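Local coordinates for tubulin-like protein CetZ2 (PDB 4B45) that takes part in controlling the shape of archaeal cells as a GTP-binding, tubulin-like cytoskeletal protein, at residues D164-A167 against F168-A171; N183-I186 against A187-G191. One frame throughout, in Å; residues are numbered along the deposited sequence.

Interaction 1. Residues D164-A167 against F168-A171; sequences DNDA and FRSA. With GSP (5'-guanosine-diphosphate-monothiophosphate), chain C.
The carbonyl oxygen Asp164 O takes the backbone bond of Ala167 N at 2.8 Å, and the Phe168 ring leans obliquely against it, with CD2 3.4 Å from Asp164 O. One residue further on, Phe168 N donates to Asn165 O at 3.2 Å; the N-H is nearly straight but arrives from above the carbonyl plane, in keeping with the 3-10 turn of 165-167. CG of Phe168 lies beside its backbone N (chi1 -57°), which brings the ring back against Ala167, whose CB sits over the ring face in a CH-pi contact, 4.2 Å from the Phe168 centroid. Asp164 also opens an Asx turn, its OD1 accepting Asp166 N at 3.2 Å from above the carboxylate plane, while a salt bridge from Arg324 grips the same oxygen. All this lies in the loop that leaves strand 159-164 and leads to helix 175-196, the counterpart of the T6 loop of tubulins, where the GTPase domain meets the base of the nucleotide. Here the turn sets out Asn165, whose amide pairs with the guanine by two bonds: GSP N2 gives its hydrogen to Asn165 OD1 at 3.1 Å, and Asn165 ND2 donates to GSP N3 at 3.3 Å. The carboxamide thus acts as donor and acceptor at once, which fixes its flip. On the outer part of the loop Asp166 and Arg169 run side by side, and the arginine, bent at chi3 (56°), brings NH1 to 3.1 Å from Asp166 OD1 in a salt bridge. Asp166 OD1 meets the guanidinium at its edge, in plane, yet the hydrogen bond is weak, and the carboxylate and guanidinium planes stand 50° apart. The other oxygen, Asp166 OD2, is held by the backbone N of Ala136.

Interaction 2. Residues N183-I186 against A187-G191; sequences NEAI and ARRVG. With GSP (5'-guanosine-diphosphate-monothiophosphate), chain C.
Arg189 starts its course with CB 3.5 Å from Ile186 O, one turn back along the helix. Its CG lies beside its own backbone N (chi1 -81°), which turns the chain toward Ala185; extended from CG to NE, it runs past that residue's carbonyl with both CG and CD, Arg189 CD at 3.5 Å from Ala185 O. At the tip NH1 doubles the grip: Arg189 NH1 donates to Ala185 O at 3.3 Å, from above the carbonyl plane (46° out of it), and also rests against the methyl of Ala185, while NH2 lies by the ring of Phe168. From the opposite face of that plane comes the ordinary helical bond, Arg189 N to Ala185 O at 3.2 Å and almost straight (174°), so a single oxygen serves two donors. With a leucine here NH1 is gone, and Ala185 O would probably be left with the backbone N-H alone and a gap opened beside Leu225 and Tyr227, which the arginine packs on. These residues belong to helix 175-196, the long core helix of the tubulin/FtsZ fold, which joins the GTPase domain to the C-terminal domain. A regular ladder of i to i+4 bonds runs through it, including Val190 N to Ile186 O at 2.8 Å. On the flank packed against helix 9-26 and strand 159-164, the side chains of Ile186 and Val190 slant across each other, CG2 of Ile186 lying 3.9 Å from CG2 of Val190; Leu15, Leu19, Leu161 and Val163 pack around the pair. Toward the nucleotide end, Asn183 lends its backbone O to Ala187 N and its amide to the base. GSP N1 donates to Asn183 OD1 at 2.7 Å, GSP N2 adds a weak bond to that oxygen, and Asn183 ND2 donates to GSP O6 at 3.1 Å.

How the interactions relate
Interactions 1 and 2 follow one another along the chain, their centres 14 Å apart; they share the guanine and touch through Phe168. At the nucleotide, Asn165 and Asn183, with side chains about 6 Å apart, divide the guanine between them: 164-167 reads N3 and N2, 183-186 reads N1, O6 and, weakly, N2, a pattern consistent with selection of guanine. Away from the base, Phe168 of interaction 1 packs against the helix of interaction 2: its CZ lies 3.9 Å from Ile186 CD1, its CE1 4.1 Å from Arg189 NH2, and its CD1 4.3 Å from Ala185 CB. The loop is thereby seated on the core helix beside the pocket.

Interaction 1. Residues D164-A167 against F168-A171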
loop_
_atom_site.group_PDB
_atom_site.type_symbol
_atom_site.label_atom_id
_atom_site.label_comp_id
_atom_site.label_asym_id
_atom_site.label_seq_id
_atom_site.Cartn_x
_atom_site.Cartn_y
_atom_site.Cartn_z
ATOM N N ASP A 164 6.833 -4.061 3.310
ATOM C CA ASP A 164 8.111 -4.372 3.935
ATOM C C ASP A 164 9.272 -3.923 3.027
ATOM O O ASP A 164 9.480 -4.490 1.951
ATOM C CB ASP A 164 8.167 -5.876 4.207
ATOM C CG ASP A 164 9.442 -6.310 4.909
ATOM O OD1 ASP A 164 10.214 -5.451 5.399
ATOM O OD2 ASP A 164 9.663 -7.538 4.982
ATOM N N ASN A 165 10.018 -2.901 3.453
ATOM C CA ASN A 165 11.153 -2.406 2.674
ATOM C C ASN A 165 12.166 -3.496 2.361
ATOM O O ASN A 165 12.780 -3.509 1.293
ATOM C CB ASN A 165 11.863 -1.247 3.402
ATOM C CG ASN A 165 11.206 0.100 3.135
ATOM O OD1 ASN A 165 10.210 0.174 2.408
ATOM N ND2 ASN A 165 11.759 1.180 3.730
ATOM N N ASP A 166 12.356 -4.400 3.311
ATOM C CA ASP A 166 13.246 -5.535 3.110
ATOM C C ASP A 166 12.756 -6.480 2.003
ATOM O O ASP A 166 13.536 -7.280 1.498
ATOM C CB ASP A 166 13.422 -6.318 4.416
ATOM C CG ASP A 166 14.464 -5.707 5.326
ATOM O OD1 ASP A 166 15.208 -4.813 4.868
ATOM O OD2 ASP A 166 14.545 -6.122 6.503
ATOM N N ALA A 167 11.478 -6.395 1.624
ATOM C CA ALA A 167 10.948 -7.282 0.582
ATOM C C ALA A 167 11.364 -6.827 -0.819
ATOM O O ALA A 167 11.238 -7.569 -1.791
ATOM C CB ALA A 167 9.435 -7.386 0.670
ATOM N N PHE A 168 11.861 -5.600 -0.921
ATOM C CA PHE A 168 12.196 -5.028 -2.221
ATOM C C PHE A 168 13.636 -4.545 -2.227
ATOM O O PHE A 168 13.934 -3.421 -1.809
ATOM C CB PHE A 168 11.238 -3.887 -2.531
ATOM C CG PHE A 168 9.800 -4.304 -2.506
ATOM C CD1 PHE A 168 9.237 -4.948 -3.599
ATOM C CD2 PHE A 168 9.025 -4.096 -1.385
ATOM C CE1 PHE A 168 7.910 -5.352 -3.583
ATOM C CE2 PHE A 168 7.688 -4.516 -1.364
ATOM C CZ PHE A 168 7.138 -5.137 -2.457
ATOM N N ARG A 169 14.524 -5.422 -2.681
ATOM C CA ARG A 169 15.957 -5.179 -2.663
ATOM C C ARG A 169 16.568 -5.639 -3.975
ATOM O O ARG A 169 16.156 -6.644 -4.547
ATOM C CB ARG A 169 16.619 -5.959 -1.532
ATOM C CG ARG A 169 15.892 -5.891 -0.198
ATOM C CD ARG A 169 16.818 -6.364 0.896
ATOM N NE ARG A 169 18.026 -5.561 0.858
ATOM C CZ ARG A 169 18.322 -4.624 1.751
ATOM N NH1 ARG A 169 17.508 -4.414 2.778
ATOM N NH2 ARG A 169 19.442 -3.921 1.630
ATOM N N SER A 170 17.559 -4.900 -4.448
ATOM C CA SER A 170 18.251 -5.251 -5.674
ATOM C C SER A 170 19.732 -5.065 -5.405
ATOM O O SER A 170 20.135 -4.019 -4.910
ATOM C CB SER A 170 17.784 -4.340 -6.808
ATOM O OG SER A 170 18.371 -4.707 -8.038
ATOM N N ALA A 171 20.540 -6.080 -5.698
ATOM C CA ALA A 171 21.963 -6.002 -5.398
ATOM C C ALA A 171 22.618 -4.819 -6.104
ATOM O O ALA A 171 22.352 -4.557 -7.279
ATOM C CB ALA A 171 22.663 -7.309 -5.766
HETATM P PG GSP C . 11.874 11.786 10.932
HETATM O O3B GSP C . 10.352 11.851 10.431
HETATM S S1G GSP C . 12.649 9.890 11.226
HETATM O O2G GSP C . 12.794 12.553 9.938
HETATM O O3G GSP C . 11.834 12.412 12.268
HETATM P PB GSP C . 9.713 11.112 9.167
HETATM O O1B GSP C . 9.546 12.004 7.962
HETATM O O2B GSP C . 8.329 10.627 9.578
HETATM P PA GSP C . 10.488 9.091 7.382
HETATM O O1A GSP C . 11.668 9.320 6.476
HETATM O O2A GSP C . 9.236 9.361 6.590
HETATM O O3A GSP C . 10.599 9.892 8.726
HETATM O "O5'" GSP C . 10.378 7.597 7.796
HETATM C "C5'" GSP C . 11.483 6.782 7.998
HETATM C "C4'" GSP C . 11.235 5.394 7.584
HETATM O "O4'" GSP C . 10.733 5.357 6.281
HETATM C "C3'" GSP C . 12.467 4.584 7.566
HETATM O "O3'" GSP C . 12.080 3.288 7.816
HETATM C "C2'" GSP C . 12.959 4.690 6.196
HETATM O "O2'" GSP C . 13.655 3.538 5.860
HETATM C "C1'" GSP C . 11.731 4.747 5.425
HETATM N N9 GSP C . 11.777 5.532 4.208
HETATM C C8 GSP C . 12.281 6.762 4.067
HETATM N N7 GSP C . 12.088 7.176 2.800
HETATM C C5 GSP C . 11.432 6.186 2.122
HETATM C C6 GSP C . 10.962 6.076 0.785
HETATM O O6 GSP C . 11.146 7.088 -0.139
HETATM N N1 GSP C . 10.338 4.931 0.417
HETATM C C2 GSP C . 10.155 3.929 1.306
HETATM N N2 GSP C . 9.464 2.720 0.841
HETATM N N3 GSP C . 10.574 3.994 2.579
HETATM C C4 GSP C . 11.231 5.134 3.009
#

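Interaction 2. Residues N183-I186 against A187-G191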
loop_
_atom_site.group_PDB
_atom_site.type_symbol
_atom_site.label_atom_id
_atom_site.label_comp_id
_atom_site.label_asym_id
_atom_site.label_seq_id
_atom_site.Cartn_x
_atom_site.Cartn_y
_atom_site.Cartn_z
ATOM N N ASN A 183 9.276 2.352 -3.936
ATOM C CA ASN A 183 8.096 3.170 -4.137
ATOM C C ASN A 183 7.428 2.861 -5.467
ATOM O O ASN A 183 6.195 2.816 -5.571
ATOM C CB ASN A 183 8.457 4.651 -4.080
ATOM C CG ASN A 183 8.914 5.085 -2.714
ATOM O OD1 ASN A 183 8.697 4.390 -1.713
ATOM N ND2 ASN A 183 9.544 6.247 -2.655
ATOM N N GLU A 184 8.249 2.656 -6.487
ATOM C CA GLU A 184 7.733 2.413 -7.821
ATOM C C GLU A 184 7.037 1.053 -7.931
ATOM O O GLU A 184 6.030 0.915 -8.634
ATOM C CB GLU A 184 8.852 2.531 -8.848
ATOM C CG GLU A 184 9.206 3.958 -9.206
ATOM C CD GLU A 184 8.318 4.516 -10.302
ATOM O OE1 GLU A 184 7.075 4.494 -10.138
ATOM O OE2 GLU A 184 8.865 4.977 -11.331
ATOM N N ALA A 185 7.578 0.052 -7.241
ATOM C CA ALA A 185 6.976 -1.275 -7.280
ATOM C C ALA A 185 5.659 -1.211 -6.536
ATOM O O ALA A 185 4.665 -1.814 -6.943
ATOM C CB ALA A 185 7.891 -2.307 -6.654
ATOM N N ILE A 186 5.642 -0.467 -5.439
ATOM C CA ILE A 186 4.421 -0.384 -4.653
ATOM C C ILE A 186 3.376 0.368 -5.442
ATOM O O ILE A 186 2.211 -0.040 -5.497
ATOM C CB ILE A 186 4.656 0.250 -3.282
ATOM C CG1 ILE A 186 5.400 -0.747 -2.402
ATOM C CG2 ILE A 186 3.330 0.580 -2.616
ATOM C CD1 ILE A 186 4.672 -2.079 -2.283
ATOM N N ALA A 187 3.807 1.440 -6.094
ATOM C CA ALA A 187 2.903 2.237 -6.904
ATOM C C ALA A 187 2.206 1.415 -7.990
ATOM O O ALA A 187 0.997 1.539 -8.176
ATOM C CB ALA A 187 3.626 3.395 -7.505
ATOM N N ARG A 188 2.967 0.590 -8.707
ATOM C CA ARG A 188 2.403 -0.256 -9.761
ATOM C C ARG A 188 1.375 -1.240 -9.211
ATOM O O ARG A 188 0.275 -1.357 -9.744
ATOM C CB ARG A 188 3.501 -1.027 -10.494
ATOM C CG ARG A 188 2.969 -2.174 -11.335
ATOM C CD ARG A 188 3.978 -3.318 -11.417
ATOM N NE ARG A 188 4.870 -3.192 -12.566
ATOM C CZ ARG A 188 6.000 -3.878 -12.719
ATOM N NH1 ARG A 188 6.397 -4.740 -11.792
ATOM N NH2 ARG A 188 6.744 -3.691 -13.799
ATOM N N ARG A 189 1.744 -1.940 -8.141
ATOM C CA ARG A 189 0.843 -2.850 -7.432
ATOM C C ARG A 189 -0.451 -2.206 -6.951
ATOM O O ARG A 189 -1.541 -2.718 -7.206
ATOM C CB ARG A 189 1.545 -3.448 -6.213
ATOM C CG ARG A 189 2.433 -4.609 -6.532
ATOM C CD ARG A 189 3.489 -4.753 -5.472
ATOM N NE ARG A 189 4.383 -5.888 -5.697
ATOM C CZ ARG A 189 5.270 -5.960 -6.688
ATOM N NH1 ARG A 189 5.375 -4.972 -7.578
ATOM N NH2 ARG A 189 6.045 -7.029 -6.798
ATOM N N VAL A 190 -0.321 -1.118 -6.201
ATOM C CA VAL A 190 -1.484 -0.443 -5.631
ATOM C C VAL A 190 -2.298 0.231 -6.724
ATOM O O VAL A 190 -3.524 0.105 -6.760
ATOM C CB VAL A 190 -1.069 0.565 -4.546
ATOM C CG1 VAL A 190 -2.280 1.361 -4.047
ATOM C CG2 VAL A 190 -0.392 -0.167 -3.390
ATOM N N GLY A 191 -1.607 0.917 -7.632
ATOM C CA GLY A 191 -2.253 1.577 -8.754
ATOM C C GLY A 191 -3.131 0.641 -9.575
ATOM O O GLY A 191 -4.249 1.007 -9.948
HETATM P PG GSP C . 11.874 11.786 10.932
HETATM O O3B GSP C . 10.352 11.851 10.431
HETATM S S1G GSP C . 12.649 9.890 11.226
HETATM O O2G GSP C . 12.794 12.553 9.938
HETATM O O3G GSP C . 11.834 12.412 12.268
HETATM P PB GSP C . 9.713 11.112 9.167
HETATM O O1B GSP C . 9.546 12.004 7.962
HETATM O O2B GSP C . 8.329 10.627 9.578
HETATM P PA GSP C . 10.488 9.091 7.382
HETATM O O1A GSP C . 11.668 9.320 6.476
HETATM O O2A GSP C . 9.236 9.361 6.590
HETATM O O3A GSP C . 10.599 9.892 8.726
HETATM O "O5'" GSP C . 10.378 7.597 7.796
HETATM C "C5'" GSP C . 11.483 6.782 7.998
HETATM C "C4'" GSP C . 11.235 5.394 7.584
HETATM O "O4'" GSP C . 10.733 5.357 6.281
HETATM C "C3'" GSP C . 12.467 4.584 7.566
HETATM O "O3'" GSP C . 12.080 3.288 7.816
HETATM C "C2'" GSP C . 12.959 4.690 6.196
HETATM O "O2'" GSP C . 13.655 3.538 5.860
HETATM C "C1'" GSP C . 11.731 4.747 5.425
HETATM N N9 GSP C . 11.777 5.532 4.208
HETATM C C8 GSP C . 12.281 6.762 4.067
HETATM N N7 GSP C . 12.088 7.176 2.800
HETATM C C5 GSP C . 11.432 6.186 2.122
HETATM C C6 GSP C . 10.962 6.076 0.785
HETATM O O6 GSP C . 11.146 7.088 -0.139
HETATM N N1 GSP C . 10.338 4.931 0.417
HETATM C C2 GSP C . 10.155 3.929 1.306
HETATM N N2 GSP C . 9.464 2.720 0.841
HETATM N N3 GSP C . 10.574 3.994 2.579
HETATM C C4 GSP C . 11.231 5.134 3.009
#